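Long-range contacts in lyase/mutase (Burkholderia cenocepacia, PDB 4LSB), which is a magnesium-binding enzyme of the lyase/mutase class, built on a TIM-barrel fold: residues Gly30-Asn36 with Val236-Gly242; Ala115-Gly121 with Leu155-Thr160; Ala163-Asn167 with Arg181-Tyr185; Asp191-Pro196 with Ala213-Val218. One frame throughout, in Å; residues are numbered along the deposited sequence.

Contact 1. Residues Gly30-Asn36 with Val236-Gly242; sequences GAFIIPN and VKRVSVG
A TIM barrel closes where its first strand meets its last; here strand 32-34 lies parallel to strand 238-240. The two short axes approach to 4.6 Å at 34°, with Phe32 in register with Arg238 and Ile33 with Val239. Three backbone bonds set the register: Phe32 N to Lys237 O (3.0 Å), Val239 N to Phe32 O (2.9 Å) and Ile34 N to Val239 O (2.8 Å). Lys237, the most heavily covered residue, starts away from strand 32-34, but its t, p, p, t rotamer curls it back until NZ donates to Gly30 O at 2.9 Å; Arg28 O is a second acceptor. Val239, chi1 t, shares a sheet face with Ile33 (CB to Ile33 CG1 4.4 Å), and this face packs on helix 228-233 and on Phe266 of the second subunit. On the face of Phe32 and Arg238, Phe32 adopts chi1 p and receives Arg238 CG over its ring, 3.8 Å from the centroid, in a CH-pi contact. The extended chi1 and chi2 of Arg238 (both t) carry its guanidinium onward to Asn216, Thr162 and His26. Beyond the strands a side chain replaces the backbone as acceptor: Asn36, chi1 m, points toward 236-242 and accepts a hydrogen bond from Val241 N at OD1, 2.9 Å. One water donates to both Asn36 O, at 2.9 Å, and Gly242 O, at 2.7 Å.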
# COMPACT_ATOMS: atom_id res chain seq x y z
N GLY B 30 9.65 6.22 -30.18
CA GLY B 30 9.28 5.03 -29.46
C GLY B 30 8.13 5.29 -28.50
O GLY B 30 7.55 6.37 -28.51
N ALA B 31 7.75 4.26 -27.74
CA ALA B 31 6.73 4.43 -26.68
C ALA B 31 7.41 4.30 -25.31
O ALA B 31 8.42 3.63 -25.19
CB ALA B 31 5.64 3.35 -26.79
N PHE B 32 6.83 4.92 -24.29
CA PHE B 32 7.36 4.76 -22.92
C PHE B 32 6.27 4.30 -21.99
O PHE B 32 5.12 4.53 -22.23
CB PHE B 32 8.03 6.04 -22.39
CG PHE B 32 7.09 7.16 -22.03
CD1 PHE B 32 6.61 8.02 -23.00
CD2 PHE B 32 6.74 7.39 -20.71
CE1 PHE B 32 5.75 9.05 -22.67
CE2 PHE B 32 5.88 8.41 -20.36
CZ PHE B 32 5.36 9.23 -21.35
N ILE B 33 6.67 3.68 -20.90
CA ILE B 33 5.70 3.18 -19.94
C ILE B 33 5.63 4.23 -18.82
O ILE B 33 6.66 4.71 -18.36
CB ILE B 33 6.11 1.81 -19.36
CG1 ILE B 33 6.11 0.76 -20.46
CG2 ILE B 33 5.19 1.41 -18.24
CD1 ILE B 33 6.67 -0.61 -20.07
N ILE B 34 4.42 4.55 -18.42
CA ILE B 34 4.15 5.39 -17.29
C ILE B 34 3.44 4.52 -16.24
O ILE B 34 2.24 4.18 -16.37
CB ILE B 34 3.40 6.68 -17.64
CG1 ILE B 34 3.29 7.58 -16.40
CG2 ILE B 34 2.03 6.40 -18.20
CD1 ILE B 34 2.91 9.01 -16.73
N PRO B 35 4.20 4.05 -15.24
CA PRO B 35 3.58 3.12 -14.29
C PRO B 35 2.82 3.85 -13.22
O PRO B 35 2.98 5.08 -13.04
CB PRO B 35 4.79 2.40 -13.72
CG PRO B 35 5.82 3.45 -13.67
CD PRO B 35 5.63 4.25 -14.93
N ASN B 36 2.00 3.10 -12.49
CA ASN B 36 1.01 3.64 -11.58
C ASN B 36 1.19 3.14 -10.11
O ASN B 36 0.58 2.18 -9.71
CB ASN B 36 -0.43 3.28 -12.01
CG ASN B 36 -0.77 3.72 -13.44
OD1 ASN B 36 -0.35 3.08 -14.42
ND2 ASN B 36 -1.53 4.80 -13.58
N VAL B 236 1.59 3.84 -30.87
CA VAL B 236 1.35 4.30 -29.52
C VAL B 236 2.55 5.02 -28.98
O VAL B 236 3.71 4.64 -29.25
CB VAL B 236 1.00 3.11 -28.60
CG1 VAL B 236 0.72 3.57 -27.18
CG2 VAL B 236 -0.25 2.41 -29.13
N LYS B 237 2.29 6.08 -28.20
CA LYS B 237 3.38 6.82 -27.57
C LYS B 237 3.61 6.50 -26.07
O LYS B 237 4.72 6.56 -25.59
CB LYS B 237 3.10 8.31 -27.72
CG LYS B 237 4.22 9.21 -27.21
CD LYS B 237 5.59 8.92 -27.78
CE LYS B 237 5.58 9.03 -29.31
NZ LYS B 237 6.95 8.84 -29.84
N ARG B 238 2.54 6.24 -25.35
CA ARG B 238 2.57 6.06 -23.89
C ARG B 238 1.76 4.86 -23.49
O ARG B 238 0.66 4.67 -23.96
CB ARG B 238 2.03 7.29 -23.18
CG ARG B 238 2.49 7.42 -21.73
CD ARG B 238 2.15 8.82 -21.21
NE ARG B 238 0.73 8.92 -20.88
CZ ARG B 238 0.02 10.03 -20.69
NH1 ARG B 238 0.52 11.22 -20.79
NH2 ARG B 238 -1.24 9.93 -20.31
N VAL B 239 2.29 4.07 -22.56
CA VAL B 239 1.59 2.93 -22.09
C VAL B 239 1.53 2.97 -20.57
O VAL B 239 2.54 3.04 -19.88
CB VAL B 239 2.30 1.63 -22.53
CG1 VAL B 239 1.46 0.43 -22.11
CG2 VAL B 239 2.50 1.63 -24.03
N SER B 240 0.32 2.93 -20.05
CA SER B 240 0.07 2.95 -18.61
C SER B 240 -0.56 1.60 -18.16
O SER B 240 -0.90 0.70 -18.99
CB SER B 240 -0.90 4.12 -18.31
OG SER B 240 -2.22 3.86 -18.85
N VAL B 241 -0.74 1.45 -16.83
CA VAL B 241 -1.29 0.21 -16.30
C VAL B 241 -2.47 0.34 -15.31
O VAL B 241 -2.91 -0.65 -14.75
CB VAL B 241 -0.20 -0.68 -15.66
CG1 VAL B 241 0.89 -1.03 -16.67
CG2 VAL B 241 0.37 -0.05 -14.40
N GLY B 242 -3.00 1.54 -15.13
CA GLY B 242 -4.13 1.76 -14.25
C GLY B 242 -3.85 1.12 -12.89
O GLY B 242 -2.76 1.31 -12.32
O HOH W 1 -1.48 0.20 -10.24

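Contact 2. Residues Ala115-Gly121 with Leu155-Thr160; sequences AEAGAVG and LPFPFT
Where strands 121-125 and 160-164 of the TIM barrel begin side by side, their lead-in segments pack through side chains and share one bridge. Segment 115-121 leaves helix 104-116 through a Schellman motif at Gly118 (phi 113°), with Gly118 N bonded to Ala115 O at 2.8 Å. It then kinks at Val120 (psi 4°) and enters a parallel bridge between Gly121 and Thr160 (CA to CA 4.3 Å). Thr160 N donates to Val120 O at 3.0 Å. Segment 155-160 is irregular and supplies the larger side chains. Phe159, chi1 t and chi2 -82°, starts sideways but swings its ring beneath the other strand, so that Gly121 CA stands 3.6 Å from the ring centroid, 15° off the normal, in a CH-pi contact. Phe157, chi1 p, presents its ring edge to Ala115, with CZ 4.2 Å from Ala115 CB, and brings CE1 to 4.4 Å from CG1 of Val120. Leu155, in the m,t rotamer, places CD1 3.6 Å from Ala115 CB. A CB on Gly121 would fall 2.6 Å from Thr160 O, so the close approach depends on a bare CA. With one direct hydrogen bond, the contact rests mostly on apolar and aromatic packing.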
# COMPACT_ATOMS: atom_id res chain seq x y z
N ALA B 115 -2.26 21.10 -10.59
CA ALA B 115 -0.95 21.70 -10.82
C ALA B 115 -0.37 22.25 -9.53
O ALA B 115 0.81 22.06 -9.22
CB ALA B 115 -1.02 22.79 -11.90
N GLU B 116 -1.23 22.90 -8.72
CA GLU B 116 -0.79 23.47 -7.47
C GLU B 116 -0.26 22.34 -6.58
O GLU B 116 0.75 22.52 -5.91
CB GLU B 116 -1.97 24.22 -6.86
CG GLU B 116 -1.69 25.09 -5.67
CD GLU B 116 -2.96 25.88 -5.28
OE1 GLU B 116 -3.05 27.09 -5.65
OE2 GLU B 116 -3.90 25.29 -4.66
N ALA B 117 -0.88 21.16 -6.64
CA ALA B 117 -0.40 19.98 -5.90
C ALA B 117 0.87 19.37 -6.43
O ALA B 117 1.44 18.47 -5.79
CB ALA B 117 -1.49 18.92 -5.82
N GLY B 118 1.33 19.82 -7.60
CA GLY B 118 2.60 19.45 -8.13
C GLY B 118 2.62 18.60 -9.38
O GLY B 118 3.68 18.28 -9.92
N ALA B 119 1.44 18.24 -9.86
CA ALA B 119 1.34 17.49 -11.10
C ALA B 119 1.77 18.33 -12.31
O ALA B 119 1.53 19.54 -12.37
CB ALA B 119 -0.06 16.93 -11.28
N VAL B 120 2.37 17.67 -13.28
CA VAL B 120 2.71 18.34 -14.52
C VAL B 120 1.88 17.83 -15.67
O VAL B 120 2.08 18.19 -16.83
CB VAL B 120 4.18 18.23 -14.84
CG1 VAL B 120 5.01 19.05 -13.89
CG2 VAL B 120 4.65 16.78 -14.86
N GLY B 121 0.95 16.95 -15.39
CA GLY B 121 -0.00 16.52 -16.36
C GLY B 121 -1.19 15.90 -15.66
O GLY B 121 -1.17 15.62 -14.44
N LEU B 155 -0.82 28.00 -17.13
CA LEU B 155 0.19 27.70 -16.15
C LEU B 155 1.53 28.13 -16.71
O LEU B 155 1.67 28.20 -17.94
CB LEU B 155 0.24 26.18 -15.87
CG LEU B 155 -1.02 25.56 -15.24
CD1 LEU B 155 -0.94 24.05 -15.27
CD2 LEU B 155 -1.28 26.07 -13.83
N PRO B 156 2.50 28.36 -15.83
CA PRO B 156 3.81 28.88 -16.30
C PRO B 156 4.82 27.78 -16.72
O PRO B 156 6.03 28.01 -16.77
CB PRO B 156 4.34 29.63 -15.07
CG PRO B 156 3.76 28.90 -13.91
CD PRO B 156 2.38 28.43 -14.36
N PHE B 157 4.30 26.60 -17.03
CA PHE B 157 5.10 25.47 -17.52
C PHE B 157 4.17 24.63 -18.35
O PHE B 157 2.95 24.82 -18.28
CB PHE B 157 5.67 24.64 -16.37
CG PHE B 157 4.66 24.24 -15.35
CD1 PHE B 157 3.80 23.16 -15.57
CD2 PHE B 157 4.54 24.96 -14.18
CE1 PHE B 157 2.85 22.81 -14.62
CE2 PHE B 157 3.60 24.61 -13.25
CZ PHE B 157 2.75 23.54 -13.47
N PRO B 158 4.72 23.73 -19.19
CA PRO B 158 3.85 22.98 -20.05
C PRO B 158 3.12 21.86 -19.28
O PRO B 158 3.75 20.96 -18.71
CB PRO B 158 4.79 22.37 -21.10
CG PRO B 158 6.17 22.59 -20.62
CD PRO B 158 6.15 23.63 -19.54
N PHE B 159 1.81 21.93 -19.24
CA PHE B 159 1.01 20.91 -18.54
C PHE B 159 0.49 19.97 -19.60
O PHE B 159 -0.11 20.42 -20.61
CB PHE B 159 -0.12 21.56 -17.76
CG PHE B 159 -0.98 20.58 -16.97
CD1 PHE B 159 -2.01 19.87 -17.58
CD2 PHE B 159 -0.78 20.41 -15.61
CE1 PHE B 159 -2.78 19.01 -16.86
CE2 PHE B 159 -1.54 19.54 -14.90
CZ PHE B 159 -2.55 18.83 -15.52
N THR B 160 0.78 18.68 -19.45
CA THR B 160 0.40 17.68 -20.44
C THR B 160 -0.96 17.12 -20.12
O THR B 160 -1.11 16.32 -19.17
CB THR B 160 1.41 16.54 -20.54
OG1 THR B 160 2.66 17.09 -20.95
CG2 THR B 160 0.94 15.50 -21.54

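Contact 3. Residues Ala163-Asn167 with Arg181-Tyr185; sequences ARCEN and RLVAY
Segment 163-167 begins as the end of strand 160-164, extended at Ala163 and Arg164, and turns after Cys165 so that Asn167 already has the compact backbone angles of a 3-10 turn (phi -41°, psi -51°). Segment 181-185 is a regular piece of helix 175-187, with Tyr185 N bonded to Arg181 O at 2.8 Å. The backbones stay well apart: CA of Ala163 is 6.4 Å from CA of Tyr185, and CA of Cys165 is 6.7 Å from CA of Leu182, and side chains fill the gap. Ala163 and Cys165 both point toward the helix. Ala163 CB meets Tyr185 CB at 3.6 Å, while Cys165, chi1 t, sets its CB 3.9 Å from Leu182 CD2 and its SG 3.5 Å from Arg181 CD. This strand-against-helix packing is the first half of a beta-alpha-beta crossover, the repeating unit of the TIM barrel, which continues into strand 192-194. No hydrogen bond joins the segments directly; polar groups are satisfied around them. Tyr185, chi1 m, accepts a 3.1 Å bond at OH from Arg181 NH1 and also bonds Asp126. Arg181 forms a salt bridge to Asp177; Asn167 ND2 bonds Thr178 OG1 and the same carboxylate. Arg164 points away from the helix, its guanidinium forming a salt bridge to Glu166 (NE to OE2 2.7 Å, NH2 to OE1 2.8 Å); its side chain lies about 6 Å from the bound magnesium ion.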
# COMPACT_ATOMS: atom_id res chain seq x y z
N ALA B 163 -6.82 13.72 -22.58
CA ALA B 163 -8.24 13.67 -22.70
C ALA B 163 -8.64 12.20 -22.89
O ALA B 163 -8.08 11.51 -23.76
CB ALA B 163 -8.71 14.50 -23.90
N ARG B 164 -9.51 11.72 -22.00
CA ARG B 164 -10.03 10.35 -22.03
C ARG B 164 -11.45 10.23 -22.59
O ARG B 164 -12.37 10.99 -22.27
CB ARG B 164 -10.01 9.75 -20.61
CG ARG B 164 -8.65 9.21 -20.19
CD ARG B 164 -8.54 8.74 -18.76
NE ARG B 164 -9.48 7.66 -18.47
CZ ARG B 164 -9.39 6.86 -17.43
NH1 ARG B 164 -8.40 6.94 -16.56
NH2 ARG B 164 -10.31 5.95 -17.25
N CYS B 165 -11.62 9.23 -23.44
CA CYS B 165 -12.94 8.82 -23.91
C CYS B 165 -13.25 7.44 -23.33
O CYS B 165 -12.51 6.45 -23.57
CB CYS B 165 -13.04 8.82 -25.42
SG CYS B 165 -14.62 8.12 -25.95
N GLU B 166 -14.33 7.37 -22.57
CA GLU B 166 -14.59 6.21 -21.75
C GLU B 166 -15.57 5.21 -22.37
O GLU B 166 -15.99 4.28 -21.70
CB GLU B 166 -15.08 6.65 -20.37
CG GLU B 166 -14.14 7.58 -19.67
CD GLU B 166 -12.82 6.92 -19.30
OE1 GLU B 166 -12.84 6.03 -18.43
OE2 GLU B 166 -11.77 7.29 -19.87
N ASN B 167 -15.90 5.43 -23.63
CA ASN B 167 -16.88 4.63 -24.36
C ASN B 167 -16.79 3.14 -24.12
O ASN B 167 -17.81 2.50 -23.79
CB ASN B 167 -16.75 4.87 -25.84
CG ASN B 167 -17.60 6.02 -26.33
OD1 ASN B 167 -18.45 6.54 -25.61
ND2 ASN B 167 -17.38 6.42 -27.56
N ARG B 181 -14.47 11.42 -31.00
CA ARG B 181 -14.31 12.16 -29.72
C ARG B 181 -12.84 12.54 -29.49
O ARG B 181 -12.49 13.70 -29.15
CB ARG B 181 -14.82 11.30 -28.58
CG ARG B 181 -16.36 11.27 -28.51
CD ARG B 181 -16.85 10.35 -27.39
NE ARG B 181 -18.31 10.47 -27.27
CZ ARG B 181 -18.96 11.43 -26.62
NH1 ARG B 181 -18.31 12.38 -25.96
NH2 ARG B 181 -20.29 11.42 -26.61
N LEU B 182 -11.95 11.57 -29.67
CA LEU B 182 -10.53 11.81 -29.40
C LEU B 182 -10.00 12.85 -30.32
O LEU B 182 -9.22 13.69 -29.92
CB LEU B 182 -9.65 10.57 -29.50
CG LEU B 182 -9.90 9.48 -28.48
CD1 LEU B 182 -8.95 8.32 -28.74
CD2 LEU B 182 -9.72 9.98 -27.07
N VAL B 183 -10.40 12.78 -31.58
CA VAL B 183 -10.00 13.80 -32.54
C VAL B 183 -10.56 15.21 -32.14
O VAL B 183 -9.90 16.23 -32.27
CB VAL B 183 -10.52 13.42 -33.95
CG1 VAL B 183 -10.42 14.60 -34.90
CG2 VAL B 183 -9.75 12.23 -34.47
N ALA B 184 -11.76 15.22 -31.61
CA ALA B 184 -12.38 16.48 -31.21
C ALA B 184 -11.67 17.07 -29.97
O ALA B 184 -11.51 18.29 -29.86
CB ALA B 184 -13.85 16.29 -30.95
N TYR B 185 -11.29 16.19 -29.06
CA TYR B 185 -10.52 16.57 -27.89
C TYR B 185 -9.12 17.09 -28.29
O TYR B 185 -8.66 18.08 -27.74
CB TYR B 185 -10.43 15.39 -26.90
CG TYR B 185 -11.74 14.76 -26.45
CD1 TYR B 185 -12.98 15.43 -26.60
CD2 TYR B 185 -11.77 13.51 -25.84
CE1 TYR B 185 -14.19 14.86 -26.18
CE2 TYR B 185 -12.96 12.95 -25.40
CZ TYR B 185 -14.18 13.64 -25.57
OH TYR B 185 -15.37 13.07 -25.18

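Contact 4. Residues Asp191-Pro196 with Ala213-Val218; sequences DVLYAP and APVNVV
Two backbone hydrogen bonds hold the strands in parallel register: Leu193 N donates to Pro214 O at 2.9 Å, and Leu193 O accepts from Asn216 N, also at 2.9 Å. Leu193 thus pairs with Val215, CA to CA 4.8 Å, and the short axes of 192-194 and 215-218 pass 4.6 Å apart at 33°. Farther along the strands diverge, and water takes over. One water accepts from Ala195 N (2.9 Å) and bonds Asn216 O (2.8 Å); another donates to Ala195 O and accepts from Val218 N, both at 3.1 Å. Strand 192-194, helix 201-211 and strand 215-218 form a beta-alpha-beta crossover, the unit repeated around a TIM barrel, and these bonds join its two neighbouring strands. Asn216, chi1 t, shares a face with Tyr194 (chi1 t) and lays ND2 over its ring, 3.5 Å from Tyr194 CD1, while its amide bonds Arg238 and Ser240 on the next strand. Val218, chi1 p, meets the ring edge, its CG1 3.8 Å from Tyr194 CE1. On the opposite face Leu193, in the m,m rotamer, puts CD2 4.0 Å from Ala213 CB and packs against Leu182 and Tyr185 of helix 175-187. At the start, Val192 CG2 rests 4.2 Å from Pro214 CB.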
# COMPACT_ATOMS: atom_id res chain seq x y z
N ASP B 191 -3.28 17.26 -25.21
CA ASP B 191 -1.92 16.90 -25.65
C ASP B 191 -1.76 15.43 -25.90
O ASP B 191 -0.96 15.02 -26.71
CB ASP B 191 -0.94 17.32 -24.56
CG ASP B 191 -1.03 18.79 -24.26
OD1 ASP B 191 -0.61 19.59 -25.12
OD2 ASP B 191 -1.53 19.17 -23.17
N VAL B 192 -2.53 14.62 -25.17
CA VAL B 192 -2.42 13.16 -25.24
C VAL B 192 -3.82 12.63 -25.23
O VAL B 192 -4.70 13.22 -24.59
CB VAL B 192 -1.65 12.57 -24.05
CG1 VAL B 192 -1.54 11.06 -24.19
CG2 VAL B 192 -0.28 13.21 -23.91
N LEU B 193 -4.08 11.62 -26.05
CA LEU B 193 -5.43 11.09 -26.19
C LEU B 193 -5.47 9.63 -25.70
O LEU B 193 -4.56 8.87 -25.91
CB LEU B 193 -5.93 11.14 -27.65
CG LEU B 193 -6.20 12.51 -28.26
CD1 LEU B 193 -7.14 13.36 -27.41
CD2 LEU B 193 -4.86 13.20 -28.50
N TYR B 194 -6.55 9.24 -25.05
CA TYR B 194 -6.58 7.93 -24.38
C TYR B 194 -8.02 7.37 -24.36
O TYR B 194 -8.91 8.02 -23.82
CB TYR B 194 -6.01 8.09 -22.98
CG TYR B 194 -6.08 6.93 -21.94
CD1 TYR B 194 -6.23 5.59 -22.28
CD2 TYR B 194 -5.91 7.23 -20.60
CE1 TYR B 194 -6.26 4.60 -21.30
CE2 TYR B 194 -5.94 6.26 -19.64
CZ TYR B 194 -6.11 4.95 -20.00
OH TYR B 194 -6.12 4.03 -18.96
N ALA B 195 -8.20 6.18 -24.94
CA ALA B 195 -9.48 5.43 -24.88
C ALA B 195 -9.31 4.09 -24.14
O ALA B 195 -8.96 3.11 -24.75
CB ALA B 195 -9.99 5.18 -26.27
N PRO B 196 -9.55 4.06 -22.83
CA PRO B 196 -9.33 2.82 -22.12
C PRO B 196 -10.33 1.75 -22.57
O PRO B 196 -11.46 2.07 -22.92
CB PRO B 196 -9.50 3.20 -20.65
CG PRO B 196 -10.26 4.46 -20.67
CD PRO B 196 -9.97 5.14 -21.92
N ALA B 213 -1.54 12.97 -32.88
CA ALA B 213 -0.97 13.40 -31.60
C ALA B 213 -0.74 12.16 -30.70
O ALA B 213 -1.27 11.09 -30.99
CB ALA B 213 -1.93 14.37 -30.95
N PRO B 214 0.03 12.30 -29.62
CA PRO B 214 0.33 11.15 -28.79
C PRO B 214 -0.91 10.42 -28.26
O PRO B 214 -1.83 11.05 -27.75
CB PRO B 214 1.09 11.75 -27.64
CG PRO B 214 1.84 12.91 -28.28
CD PRO B 214 0.79 13.49 -29.17
N VAL B 215 -0.84 9.11 -28.25
CA VAL B 215 -1.90 8.27 -27.69
C VAL B 215 -1.35 7.43 -26.53
O VAL B 215 -0.23 6.89 -26.62
CB VAL B 215 -2.54 7.40 -28.79
CG1 VAL B 215 -3.44 6.30 -28.22
CG2 VAL B 215 -3.30 8.27 -29.77
N ASN B 216 -2.12 7.36 -25.43
CA ASN B 216 -1.80 6.46 -24.31
C ASN B 216 -2.71 5.26 -24.46
O ASN B 216 -3.89 5.42 -24.75
CB ASN B 216 -2.12 7.18 -22.98
CG ASN B 216 -1.89 6.32 -21.75
OD1 ASN B 216 -0.90 6.49 -21.09
ND2 ASN B 216 -2.85 5.46 -21.38
N VAL B 217 -2.14 4.08 -24.25
CA VAL B 217 -2.90 2.83 -24.19
C VAL B 217 -2.63 2.20 -22.82
O VAL B 217 -1.48 2.24 -22.34
CB VAL B 217 -2.43 1.86 -25.29
CG1 VAL B 217 -2.91 0.46 -25.02
CG2 VAL B 217 -2.91 2.39 -26.65
N VAL B 218 -3.68 1.69 -22.18
CA VAL B 218 -3.52 1.01 -20.88
C VAL B 218 -3.49 -0.49 -21.13
O VAL B 218 -4.21 -1.00 -21.97
CB VAL B 218 -4.63 1.37 -19.87
CG1 VAL B 218 -6.01 0.96 -20.35
CG2 VAL B 218 -4.33 0.72 -18.52
O HOH W 2 -6.15 4.61 -26.18
O HOH W 3 -6.24 1.83 -23.86

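How the contacts relate
Contacts 1 and 4 are strand-to-strand joints of the barrel wall; contact 3 packs a helix on the next strand. Contact 4, its centre 9 Å from each, touches contact 1 through Arg238 O to Val217 N and Arg238 NE to Asn216 OD1 (both 2.9 Å), and contact 3 through Ala163 N to Val192 O and Cys165 N to Tyr194 O (both 3.0 Å). Contact 2, centred 18 Å from contact 4, meets it where Thr160 CG2 packs on Val192 CG2 (3.5 Å). The magnesium ion of the Ser58 and Glu97 site lies about 6 Å from the Arg164 side chain (contact 3), nearer than Gly242 (contact 1) and Pro196 (contact 4), both about 9 Å.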